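Local coordinates for protein enoyl-CoA hydratase (Mycobacterium thermoresistibile, PDB 3T3W) that probably catalyses the reversible hydration of enoyl-CoA thioesters in lipid metabolism, at residues L134-P138 with V162-H167; L107-L111 with F241-Q246; R112-V116 with N233-D237; E47-E51 with S103-L107. One frame throughout, in Å; residues are numbered along the deposited sequence.

Contact 1: residues L134-P138 with V162-H167; sequences LLCWP and VEYHGH. With ZN (zinc ion), chain T.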
loop_
_atom_site.group_PDB
_atom_site.type_symbol
_atom_site.label_atom_id
_atom_site.label_comp_id
_atom_site.label_asym_id
_atom_site.label_seq_id
_atom_site.Cartn_x
_atom_site.Cartn_y
_atom_site.Cartn_z
ATOM N N LEU F 134 24.600 4.810 -2.245
ATOM C CA LEU F 134 23.755 6.011 -2.277
ATOM C C LEU F 134 24.059 6.904 -3.468
ATOM O O LEU F 134 23.246 7.766 -3.803
ATOM C CB LEU F 134 23.870 6.816 -0.973
ATOM C CG LEU F 134 22.900 6.434 0.118
ATOM C CD1 LEU F 134 23.177 5.006 0.589
ATOM C CD2 LEU F 134 22.928 7.397 1.283
ATOM N N LEU F 135 25.183 6.663 -4.149
ATOM C CA LEU F 135 25.508 7.427 -5.347
ATOM C C LEU F 135 24.999 6.737 -6.613
ATOM O O LEU F 135 24.543 7.429 -7.513
ATOM C CB LEU F 135 26.998 7.683 -5.455
ATOM C CG LEU F 135 27.680 8.280 -4.191
ATOM C CD1 LEU F 135 29.147 8.656 -4.505
ATOM C CD2 LEU F 135 26.897 9.495 -3.647
ATOM N N CYS F 136 25.098 5.405 -6.706
ATOM C CA CYS F 136 24.707 4.712 -7.914
ATOM C C CYS F 136 23.235 4.291 -7.908
ATOM O O CYS F 136 22.587 4.346 -8.968
ATOM C CB CYS F 136 25.633 3.512 -8.219
ATOM S SG CYS F 136 25.701 2.233 -6.972
ATOM N N TRP F 137 22.676 3.867 -6.774
ATOM C CA TRP F 137 21.258 3.458 -6.782
ATOM C C TRP F 137 20.290 4.501 -7.296
ATOM O O TRP F 137 19.333 4.134 -7.996
ATOM C CB TRP F 137 20.795 2.946 -5.423
ATOM C CG TRP F 137 21.210 1.551 -5.064
ATOM C CD1 TRP F 137 21.496 0.497 -5.896
ATOM C CD2 TRP F 137 21.269 1.007 -3.713
ATOM N NE1 TRP F 137 21.772 -0.648 -5.185
ATOM C CE2 TRP F 137 21.641 -0.405 -3.854
ATOM C CE3 TRP F 137 21.072 1.532 -2.449
ATOM C CZ2 TRP F 137 21.789 -1.227 -2.763
ATOM C CZ3 TRP F 137 21.240 0.690 -1.361
ATOM C CH2 TRP F 137 21.563 -0.658 -1.516
ATOM N N PRO F 138 20.508 5.800 -7.000
ATOM C CA PRO F 138 19.592 6.836 -7.560
ATOM C C PRO F 138 19.614 6.970 -9.095
ATOM O O PRO F 138 18.726 7.580 -9.674
ATOM C CB PRO F 138 20.056 8.131 -6.873
ATOM C CG PRO F 138 20.592 7.599 -5.559
ATOM C CD PRO F 138 21.365 6.371 -5.946
ATOM N N VAL F 162 22.809 0.822 5.220
ATOM C CA VAL F 162 22.932 2.293 5.024
ATOM C C VAL F 162 21.569 2.994 5.006
ATOM O O VAL F 162 20.479 2.352 5.037
ATOM C CB VAL F 162 23.733 2.622 3.747
ATOM C CG1 VAL F 162 25.201 2.140 3.910
ATOM C CG2 VAL F 162 23.073 1.983 2.511
ATOM N N GLU F 163 21.644 4.326 4.940
ATOM C CA GLU F 163 20.500 5.197 5.228
ATOM C C GLU F 163 19.381 5.137 4.206
ATOM O O GLU F 163 18.229 5.458 4.535
ATOM C CB GLU F 163 21.018 6.648 5.260
ATOM C CG GLU F 163 21.907 6.989 6.455
ATOM C CD GLU F 163 23.400 6.608 6.347
ATOM O OE1 GLU F 163 23.810 5.943 5.368
ATOM O OE2 GLU F 163 24.146 6.947 7.304
ATOM N N TYR F 164 19.707 4.757 2.973
ATOM C CA TYR F 164 18.798 4.718 1.835
ATOM C C TYR F 164 18.707 3.243 1.468
ATOM O O TYR F 164 19.639 2.664 0.868
ATOM C CB TYR F 164 19.389 5.532 0.693
ATOM C CG TYR F 164 18.612 5.657 -0.612
ATOM C CD1 TYR F 164 17.864 6.793 -0.887
ATOM C CD2 TYR F 164 18.722 4.712 -1.624
ATOM C CE1 TYR F 164 17.185 6.957 -2.099
ATOM C CE2 TYR F 164 18.093 4.888 -2.859
ATOM C CZ TYR F 164 17.323 6.029 -3.096
ATOM O OH TYR F 164 16.696 6.247 -4.308
ATOM N N HIS F 165 17.621 2.623 1.892
ATOM C CA HIS F 165 17.479 1.180 1.787
ATOM C C HIS F 165 16.986 0.768 0.401
ATOM O O HIS F 165 15.835 0.403 0.205
ATOM C CB HIS F 165 16.575 0.609 2.899
ATOM C CG HIS F 165 16.588 -0.899 2.952
ATOM N ND1 HIS F 165 17.506 -1.589 3.683
ATOM C CD2 HIS F 165 15.866 -1.845 2.235
ATOM C CE1 HIS F 165 17.316 -2.908 3.474
ATOM N NE2 HIS F 165 16.325 -3.062 2.587
ATOM N N GLY F 166 17.908 0.755 -0.550
ATOM C CA GLY F 166 17.670 0.202 -1.876
ATOM C C GLY F 166 17.771 -1.325 -1.889
ATOM O O GLY F 166 17.330 -1.964 -2.833
ATOM N N HIS F 167 18.393 -1.897 -0.848
ATOM C CA HIS F 167 18.848 -3.271 -0.889
ATOM C C HIS F 167 17.734 -4.223 -1.298
ATOM O O HIS F 167 17.920 -5.088 -2.181
ATOM C CB HIS F 167 19.395 -3.751 0.473
ATOM C CG HIS F 167 20.359 -2.799 1.139
ATOM N ND1 HIS F 167 20.003 -1.525 1.517
ATOM C CD2 HIS F 167 21.673 -2.987 1.562
ATOM C CE1 HIS F 167 21.057 -0.940 2.126
ATOM N NE2 HIS F 167 22.077 -1.844 2.171
HETATM ZN ZN ZN T . 23.938 6.822 9.413
HETATM O O HOH W 1 16.828 4.301 -6.224
HETATM O O HOH W 2 25.657 5.615 9.191
#
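The indole of W137 is clasped by three kinds of partner from the loop 162-167: a glycine over one face, a carbonyl at its edge and a histidine ring at its tip. G166 CA lies 3.8 Å from the centroid of the six-membered ring of W137, a CH-pi contact so tight that a CB on G166 would clash with W137 CE3. Y164 O meets W137 CZ3 at 3.4 Å, and the W137 edge points at the face of H167 in a T-shaped pair (centroids 4.8 Å apart, planes at 69°). H167 itself is hydrogen-bonded through NE2 to D152. In the crotonase fold to which this chain belongs, the end of helix 133-136 and the turn after it pack on the loop leading into helix 167-171. L134 adds apolar contacts, its CD1 3.6 Å from V162 CG2 and its CG 3.7 Å from Y164 CB. A water bridges W137 O (3.1 Å) and Y164 OH (2.7 Å). On the same loop, E163 OE2 binds zinc at 2.1 Å, alongside E102, H252 and H256.

Contact 2: residues L107-L111 with F241-Q246; sequences LEYSL and FYAAIQ
Two helical segments run nearly antiparallel, their N-to-C directions 158° apart and their axes no closer than 12.2 Å, a separation bridged by long side chains. Both keep regular alpha-helical backbone angles, and the register sets L111 against Y242 (CA atoms 8.7 Å apart) and L107 against Q246 (8.5 Å). F241, chi1 t, starts sideways but swings its ring inward, so that CE2 reaches L111 CD2 at 4.3 Å; its ring also meets W169 edge-to-face. Y242, again t, brings CE2 to 4.3 Å from L111 CD1, while its ring stacks on Y242 of a neighbouring subunit. One turn on, I245 (m, m) points straight at the partner helix: its CG2 lies 3.4 Å from L107 CD1 and 4.2 Å from L111 CD1. Q246 (m, m) lays its amide along the leucines, NE2 3.5 Å from L111 CD1 and OE1 3.5 Å from L107 CD2. L111 (m, t) is thus a knob in the hole formed by F241, Y242, I245 and Q246, the knobs-into-holes mode of helix packing, here joining helix 95-115 to the long helix 241-263 of a crotonase-family subunit. L107 takes t, p. The leucines and I245 thus supply apolar cohesion, whereas the Q246 amide, its OE1 hydrogen-bonded to R230 of that same neighbouring subunit, links this packing to the oligomer.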
loop_
_atom_site.group_PDB
_atom_site.type_symbol
_atom_site.label_atom_id
_atom_site.label_comp_id
_atom_site.label_asym_id
_atom_site.label_seq_id
_atom_site.Cartn_x
_atom_site.Cartn_y
_atom_site.Cartn_z
ATOM N N LEU F 107 19.865 10.939 2.818
ATOM C CA LEU F 107 18.518 10.581 2.340
ATOM C C LEU F 107 17.933 11.564 1.313
ATOM O O LEU F 107 17.527 11.156 0.203
ATOM C CB LEU F 107 17.575 10.459 3.528
ATOM C CG LEU F 107 16.196 9.858 3.233
ATOM C CD1 LEU F 107 16.350 8.430 2.768
ATOM C CD2 LEU F 107 15.321 9.909 4.471
ATOM N N GLU F 108 17.858 12.848 1.668
ATOM C CA GLU F 108 17.210 13.847 0.816
ATOM C C GLU F 108 17.979 14.023 -0.513
ATOM O O GLU F 108 17.373 14.092 -1.590
ATOM C CB GLU F 108 17.085 15.198 1.545
ATOM C CG GLU F 108 16.439 16.342 0.765
ATOM C CD GLU F 108 16.593 17.702 1.449
ATOM O OE1 GLU F 108 16.466 17.762 2.702
ATOM O OE2 GLU F 108 16.875 18.707 0.725
ATOM N N TYR F 109 19.312 14.055 -0.445
ATOM C CA TYR F 109 20.111 14.194 -1.655
ATOM C C TYR F 109 19.871 13.022 -2.585
ATOM O O TYR F 109 19.643 13.212 -3.757
ATOM C CB TYR F 109 21.588 14.262 -1.306
ATOM C CG TYR F 109 22.137 15.626 -0.865
ATOM C CD1 TYR F 109 21.314 16.712 -0.568
ATOM C CD2 TYR F 109 23.517 15.801 -0.703
ATOM C CE1 TYR F 109 21.842 17.939 -0.139
ATOM C CE2 TYR F 109 24.046 17.033 -0.278
ATOM C CZ TYR F 109 23.221 18.087 0.009
ATOM O OH TYR F 109 23.758 19.316 0.459
ATOM N N SER F 110 19.938 11.809 -2.051
ATOM C CA SER F 110 19.833 10.613 -2.884
ATOM C C SER F 110 18.429 10.543 -3.517
ATOM O O SER F 110 18.300 10.205 -4.698
ATOM C CB SER F 110 20.185 9.350 -2.110
ATOM O OG SER F 110 21.580 9.214 -1.875
ATOM N N LEU F 111 17.383 10.880 -2.758
ATOM C CA LEU F 111 16.033 10.927 -3.337
ATOM C C LEU F 111 15.882 12.004 -4.418
ATOM O O LEU F 111 15.264 11.758 -5.451
ATOM C CB LEU F 111 14.968 11.077 -2.235
ATOM C CG LEU F 111 14.622 9.784 -1.511
ATOM C CD1 LEU F 111 13.762 10.119 -0.272
ATOM C CD2 LEU F 111 13.888 8.785 -2.425
ATOM N N PHE F 241 7.870 2.401 -2.517
ATOM C CA PHE F 241 9.264 2.784 -2.441
ATOM C C PHE F 241 9.532 3.993 -1.548
ATOM O O PHE F 241 10.308 3.893 -0.604
ATOM C CB PHE F 241 9.871 2.969 -3.849
ATOM C CG PHE F 241 11.311 3.324 -3.829
ATOM C CD1 PHE F 241 12.260 2.367 -3.513
ATOM C CD2 PHE F 241 11.747 4.597 -4.119
ATOM C CE1 PHE F 241 13.619 2.675 -3.443
ATOM C CE2 PHE F 241 13.127 4.900 -4.082
ATOM C CZ PHE F 241 14.052 3.950 -3.709
ATOM N N TYR F 242 8.891 5.139 -1.825
ATOM C CA TYR F 242 9.088 6.323 -0.978
ATOM C C TYR F 242 8.813 6.014 0.497
ATOM O O TYR F 242 9.638 6.319 1.368
ATOM C CB TYR F 242 8.155 7.459 -1.416
ATOM C CG TYR F 242 8.362 8.719 -0.596
ATOM C CD1 TYR F 242 7.575 9.017 0.528
ATOM C CD2 TYR F 242 9.322 9.637 -0.971
ATOM C CE1 TYR F 242 7.767 10.205 1.226
ATOM C CE2 TYR F 242 9.544 10.818 -0.214
ATOM C CZ TYR F 242 8.749 11.085 0.867
ATOM O OH TYR F 242 8.911 12.308 1.591
ATOM N N ALA F 243 7.678 5.413 0.783
ATOM C CA ALA F 243 7.287 5.114 2.174
ATOM C C ALA F 243 8.290 4.148 2.848
ATOM O O ALA F 243 8.638 4.344 4.011
ATOM C CB ALA F 243 5.846 4.534 2.241
ATOM N N ALA F 244 8.779 3.154 2.122
ATOM C CA ALA F 244 9.704 2.164 2.671
ATOM C C ALA F 244 11.057 2.782 2.944
ATOM O O ALA F 244 11.698 2.536 3.989
ATOM C CB ALA F 244 9.827 0.940 1.734
ATOM N N ILE F 245 11.514 3.634 2.032
ATOM C CA ILE F 245 12.785 4.356 2.240
ATOM C C ILE F 245 12.734 5.225 3.511
ATOM O O ILE F 245 13.644 5.233 4.327
ATOM C CB ILE F 245 13.099 5.249 1.013
ATOM C CG1 ILE F 245 13.531 4.376 -0.184
ATOM C CG2 ILE F 245 14.203 6.252 1.368
ATOM C CD1 ILE F 245 14.916 3.764 -0.043
ATOM N N GLN F 246 11.629 5.928 3.701
ATOM C CA GLN F 246 11.443 6.717 4.904
ATOM C C GLN F 246 11.418 5.834 6.167
ATOM O O GLN F 246 12.035 6.183 7.214
ATOM C CB GLN F 246 10.203 7.607 4.784
ATOM C CG GLN F 246 10.245 8.665 3.678
ATOM C CD GLN F 246 11.369 9.661 3.831
ATOM O OE1 GLN F 246 11.810 9.970 4.946
ATOM N NE2 GLN F 246 11.828 10.215 2.694
#

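Contact 3: residues R112-V116 with N233-D237; sequences RWRNV and NQTLD. With EDO (1,2-ethanediol), chain H.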
loop_
_atom_site.group_PDB
_atom_site.type_symbol
_atom_site.label_atom_id
_atom_site.label_comp_id
_atom_site.label_asym_id
_atom_site.label_seq_id
_atom_site.Cartn_x
_atom_site.Cartn_y
_atom_site.Cartn_z
ATOM N N ARG F 112 16.488 13.165 -4.209
ATOM C CA ARG F 112 16.442 14.209 -5.181
ATOM C C ARG F 112 17.095 13.754 -6.488
ATOM O O ARG F 112 16.524 13.958 -7.570
ATOM C CB ARG F 112 17.162 15.463 -4.663
ATOM C CG ARG F 112 17.165 16.524 -5.717
ATOM C CD ARG F 112 17.249 17.892 -5.141
ATOM N NE ARG F 112 18.405 18.166 -4.317
ATOM C CZ ARG F 112 18.358 18.448 -3.014
ATOM N NH1 ARG F 112 19.461 18.800 -2.363
ATOM N NH2 ARG F 112 17.215 18.376 -2.341
ATOM N N TRP F 113 18.239 13.079 -6.406
ATOM C CA TRP F 113 18.891 12.592 -7.642
ATOM C C TRP F 113 18.041 11.541 -8.358
ATOM O O TRP F 113 17.909 11.555 -9.602
ATOM C CB TRP F 113 20.248 12.019 -7.317
ATOM C CG TRP F 113 21.120 12.981 -6.567
ATOM C CD1 TRP F 113 21.078 14.377 -6.559
ATOM C CD2 TRP F 113 22.190 12.615 -5.647
ATOM N NE1 TRP F 113 22.051 14.887 -5.699
ATOM C CE2 TRP F 113 22.759 13.863 -5.142
ATOM C CE3 TRP F 113 22.705 11.402 -5.209
ATOM C CZ2 TRP F 113 23.796 13.872 -4.211
ATOM C CZ3 TRP F 113 23.746 11.419 -4.281
ATOM C CH2 TRP F 113 24.283 12.637 -3.798
ATOM N N ARG F 114 17.469 10.635 -7.573
ATOM C CA ARG F 114 16.561 9.625 -8.065
ATOM C C ARG F 114 15.465 10.235 -8.936
ATOM O O ARG F 114 15.075 9.632 -9.956
ATOM C CB ARG F 114 15.977 8.818 -6.892
ATOM C CG ARG F 114 15.097 7.636 -7.273
ATOM C CD ARG F 114 13.617 7.985 -7.209
ATOM N NE ARG F 114 12.796 6.768 -7.293
ATOM C CZ ARG F 114 11.462 6.763 -7.243
ATOM N NH1 ARG F 114 10.788 7.919 -7.150
ATOM N NH2 ARG F 114 10.826 5.587 -7.291
ATOM N N ASN F 115 14.953 11.389 -8.516
ATOM C CA ASN F 115 13.801 12.028 -9.149
ATOM C C ASN F 115 14.124 13.032 -10.250
ATOM O O ASN F 115 13.204 13.601 -10.869
ATOM C CB ASN F 115 12.913 12.656 -8.067
ATOM C CG ASN F 115 12.214 11.599 -7.236
ATOM O OD1 ASN F 115 11.628 10.659 -7.806
ATOM N ND2 ASN F 115 12.246 11.744 -5.896
ATOM N N VAL F 116 15.412 13.280 -10.525
ATOM C CA VAL F 116 15.733 14.205 -11.600
ATOM C C VAL F 116 15.092 13.690 -12.899
ATOM O O VAL F 116 15.243 12.515 -13.216
ATOM C CB VAL F 116 17.271 14.405 -11.748
ATOM C CG1 VAL F 116 17.641 15.060 -13.095
ATOM C CG2 VAL F 116 17.817 15.190 -10.564
ATOM N N ASN F 233 9.256 4.856 -12.051
ATOM C CA ASN F 233 9.479 5.390 -10.703
ATOM C C ASN F 233 8.159 5.555 -9.927
ATOM O O ASN F 233 8.120 5.299 -8.715
ATOM C CB ASN F 233 10.280 6.697 -10.707
ATOM C CG ASN F 233 11.773 6.467 -10.860
ATOM O OD1 ASN F 233 12.206 5.332 -10.979
ATOM N ND2 ASN F 233 12.577 7.547 -10.878
ATOM N N GLN F 234 7.105 5.951 -10.604
ATOM C CA GLN F 234 5.794 6.069 -9.981
ATOM C C GLN F 234 5.208 4.674 -9.671
ATOM O O GLN F 234 4.592 4.485 -8.622
ATOM C CB GLN F 234 4.818 6.896 -10.861
ATOM C CG GLN F 234 3.401 6.902 -10.376
ATOM C CD GLN F 234 3.209 7.567 -9.000
ATOM O OE1 GLN F 234 4.143 8.096 -8.398
ATOM N NE2 GLN F 234 1.978 7.516 -8.502
ATOM N N THR F 235 5.419 3.692 -10.552
ATOM C CA THR F 235 5.070 2.315 -10.234
ATOM C C THR F 235 5.767 1.883 -8.913
ATOM O O THR F 235 5.124 1.354 -8.026
ATOM C CB THR F 235 5.396 1.329 -11.374
ATOM O OG1 THR F 235 4.539 1.621 -12.488
ATOM C CG2 THR F 235 5.150 -0.125 -10.939
ATOM N N LEU F 236 7.063 2.162 -8.786
ATOM C CA LEU F 236 7.818 1.862 -7.556
ATOM C C LEU F 236 7.272 2.597 -6.337
ATOM O O LEU F 236 7.084 2.001 -5.258
ATOM C CB LEU F 236 9.303 2.180 -7.738
ATOM C CG LEU F 236 10.084 1.276 -8.687
ATOM C CD1 LEU F 236 11.493 1.793 -8.965
ATOM C CD2 LEU F 236 10.138 -0.163 -8.193
ATOM N N ASP F 237 6.905 3.860 -6.510
ATOM C CA ASP F 237 6.322 4.582 -5.373
ATOM C C ASP F 237 4.900 4.081 -4.974
ATOM O O ASP F 237 4.603 4.001 -3.770
ATOM C CB ASP F 237 6.353 6.091 -5.676
ATOM C CG ASP F 237 7.753 6.660 -5.552
ATOM O OD1 ASP F 237 8.501 6.211 -4.635
ATOM O OD2 ASP F 237 8.114 7.607 -6.325
HETATM C C1 EDO H . 16.459 2.109 -10.724
HETATM O O1 EDO H . 16.038 2.431 -12.018
HETATM C C2 EDO H . 15.305 2.172 -9.768
HETATM O O2 EDO H . 14.899 3.554 -9.667
HETATM O O HOH W 3 15.683 7.047 -10.749
HETATM O O HOH W 4 11.008 9.999 -10.370
#
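This is a polar, arginine-centred contact between the C-terminal end of helix 95-115 and helix 222-239, in a region where other subunits also pack. R114 accounts for more than half of the 197 Å² buried. Its side chain extends from the end of one helix to the flank of the other, and its guanidinium meets three different acceptors. R114 NH1 forms a salt bridge with D237 OD2 at 2.8 Å, the oxygen lying near the guanidinium plane, and also donates to N115 OD1 at 2.9 Å within its own segment. R114 NH2 reaches the backbone, donating to N233 O at 3.1 Å. That carbonyl also accepts the helical bond from D237 N (2.9 Å), so the arginine joins an acceptor already in use. N233 CB sits over one face of the guanidinium, 3.6 Å from R114 NH2. Water fills the remaining gap: one molecule links R114 O (2.8 Å) to N233 ND2 (3.1 Å), another N115 OD1 (2.7 Å) to the same ND2 (3.0 Å). The other end of the N233 amide, OD1, accepts from K177 of a neighbouring subunit. F241, which opens the next helix, packs on R114 as well. With NH1 met by D237 and N115, and NH2 by N233 O, the buried charge of R114 is accommodated through directional bonds together with packing over the guanidinium face.

Contact 4: residues E47-E51 with S103-L107; sequences ELLDE and SRRYL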
loop_
_atom_site.group_PDB
_atom_site.type_symbol
_atom_site.label_atom_id
_atom_site.label_comp_id
_atom_site.label_asym_id
_atom_site.label_seq_id
_atom_site.Cartn_x
_atom_site.Cartn_y
_atom_site.Cartn_z
ATOM N N GLU F 47 31.372 18.100 2.085
ATOM C CA GLU F 47 31.647 18.991 0.981
ATOM C C GLU F 47 31.527 18.253 -0.357
ATOM O O GLU F 47 30.939 18.776 -1.305
ATOM C CB GLU F 47 33.010 19.674 1.082
ATOM C CG GLU F 47 33.269 20.608 -0.115
ATOM C CD GLU F 47 34.608 21.320 -0.067
ATOM O OE1 GLU F 47 35.261 21.272 1.013
ATOM O OE2 GLU F 47 34.951 21.946 -1.122
ATOM N N LEU F 48 32.100 17.047 -0.465
ATOM C CA LEU F 48 31.954 16.300 -1.710
ATOM C C LEU F 48 30.472 16.113 -2.079
ATOM O O LEU F 48 30.070 16.282 -3.206
ATOM C CB LEU F 48 32.681 14.951 -1.619
ATOM C CG LEU F 48 32.690 14.090 -2.889
ATOM C CD1 LEU F 48 33.960 13.228 -2.954
ATOM C CD2 LEU F 48 31.413 13.249 -2.998
ATOM N N LEU F 49 29.665 15.737 -1.099
ATOM C CA LEU F 49 28.239 15.493 -1.349
ATOM C C LEU F 49 27.495 16.774 -1.730
ATOM O O LEU F 49 26.669 16.767 -2.646
ATOM C CB LEU F 49 27.624 14.822 -0.127
ATOM C CG LEU F 49 28.013 13.351 0.050
ATOM C CD1 LEU F 49 27.565 12.831 1.422
ATOM C CD2 LEU F 49 27.405 12.511 -1.061
ATOM N N ASP F 50 27.833 17.890 -1.088
ATOM C CA ASP F 50 27.269 19.192 -1.503
ATOM C C ASP F 50 27.642 19.538 -2.947
ATOM O O ASP F 50 26.807 20.005 -3.731
ATOM C CB ASP F 50 27.710 20.334 -0.589
ATOM C CG ASP F 50 27.173 20.227 0.819
ATOM O OD1 ASP F 50 26.241 19.447 1.092
ATOM O OD2 ASP F 50 27.754 20.943 1.685
ATOM N N GLU F 51 28.894 19.273 -3.314
ATOM C CA GLU F 51 29.370 19.579 -4.646
ATOM C C GLU F 51 28.713 18.653 -5.694
ATOM O O GLU F 51 28.347 19.069 -6.818
ATOM C CB GLU F 51 30.906 19.479 -4.651
ATOM C CG GLU F 51 31.561 20.028 -5.860
ATOM C CD GLU F 51 33.102 19.992 -5.845
ATOM O OE1 GLU F 51 33.707 19.697 -4.791
ATOM O OE2 GLU F 51 33.673 20.250 -6.938
ATOM N N SER F 103 19.711 13.067 7.359
ATOM C CA SER F 103 18.468 13.205 6.601
ATOM C C SER F 103 18.665 14.109 5.382
ATOM O O SER F 103 18.018 13.905 4.348
ATOM C CB SER F 103 17.252 13.623 7.443
ATOM O OG SER F 103 17.347 14.953 7.833
ATOM N N ARG F 104 19.545 15.087 5.494
ATOM C CA ARG F 104 19.813 16.016 4.414
ATOM C C ARG F 104 20.773 15.411 3.389
ATOM O O ARG F 104 20.428 15.206 2.211
ATOM C CB ARG F 104 20.383 17.326 4.980
ATOM C CG ARG F 104 20.738 18.355 3.910
ATOM C CD ARG F 104 21.536 19.530 4.478
ATOM N NE ARG F 104 22.151 20.315 3.393
ATOM C CZ ARG F 104 23.071 21.260 3.563
ATOM N NH1 ARG F 104 23.509 21.559 4.791
ATOM N NH2 ARG F 104 23.561 21.919 2.506
ATOM N N ARG F 105 21.985 15.097 3.802
ATOM C CA ARG F 105 23.004 14.761 2.777
ATOM C C ARG F 105 23.001 13.311 2.286
ATOM O O ARG F 105 23.560 13.022 1.230
ATOM C CB ARG F 105 24.395 15.117 3.268
ATOM C CG ARG F 105 24.569 16.610 3.435
ATOM C CD ARG F 105 26.046 16.902 3.676
ATOM N NE ARG F 105 26.378 18.312 3.594
ATOM C CZ ARG F 105 26.443 19.156 4.611
ATOM N NH1 ARG F 105 26.141 18.760 5.848
ATOM N NH2 ARG F 105 26.863 20.412 4.389
ATOM N N TYR F 106 22.387 12.410 3.044
ATOM C CA TYR F 106 22.305 11.043 2.643
ATOM C C TYR F 106 20.904 10.840 2.017
ATOM O O TYR F 106 20.766 10.736 0.777
ATOM C CB TYR F 106 22.637 10.123 3.815
ATOM C CG TYR F 106 24.049 10.327 4.394
ATOM C CD1 TYR F 106 25.073 10.853 3.601
ATOM C CD2 TYR F 106 24.365 9.934 5.701
ATOM C CE1 TYR F 106 26.340 11.013 4.121
ATOM C CE2 TYR F 106 25.640 10.078 6.216
ATOM C CZ TYR F 106 26.618 10.631 5.417
ATOM O OH TYR F 106 27.912 10.788 5.893
ATOM N N LEU F 107 19.865 10.939 2.818
ATOM C CA LEU F 107 18.518 10.581 2.340
ATOM C C LEU F 107 17.933 11.564 1.313
ATOM O O LEU F 107 17.527 11.156 0.203
ATOM C CB LEU F 107 17.575 10.459 3.528
ATOM C CG LEU F 107 16.196 9.858 3.233
ATOM C CD1 LEU F 107 16.350 8.430 2.768
ATOM C CD2 LEU F 107 15.321 9.909 4.471
#
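Three residues carry this crossing of helices 46-61 and 95-115: R105, L49 and D50, with 72, 64 and 57 Å² covered. R105 and D50 meet through a two-pronged salt bridge, in which R105 NE donates to D50 OD1 at 2.8 Å and R105 NH2 to D50 OD2 at 2.9 Å. D50 OD1 lies near the guanidinium plane, and both bonds are well directed, at 157° and 170°. R104 adds only a long charge contact, its NH2 3.9 Å from D50 OD1, without an N-H aimed at the oxygen. D50 OD1 is also hydrogen-bonded to Y109, one turn farther along helix 95-115. Beneath this polar rim L49, chi1 m and chi2 t, points at the partner: its CD1 comes within 4.0 Å of R105 O and 3.5 Å of Y106 CE1, the latter at the ring edge. The segments cross at 69°, with L49 CA and R105 CA 6.7 Å apart, and residues 103-107 form a wider pi-type turn. Y106 stacks on H81 and packs against E163, a zinc ligand, so it is this residue that brings the contact near the metal site. Beside the apolar contact, D50, R104 and R105 make a surface salt-bridge network across two helices of the crotonase fold.

In the fold
Read from the N terminus, helix 46-61 is the first partner: contact 4 ties it to helix 95-115, closing a loop that includes strand 67-72. Helix 95-115 then serves as a common spine; the segments of contacts 4 and 2 overlap at L107, which packs only in contact 2, and the far end supplies the arginine of contact 3. Contact 1 forms next, closing a shorter loop around strands 141-145 and 149-151, and it lies entirely within the larger loops of contacts 3 and 2. The first segment of contact 3 follows that of contact 2 while its second precedes, so contact 3 lies within contact 2. L134 O bonds S110 OG at 2.9 Å, joining contact 1 to that spine.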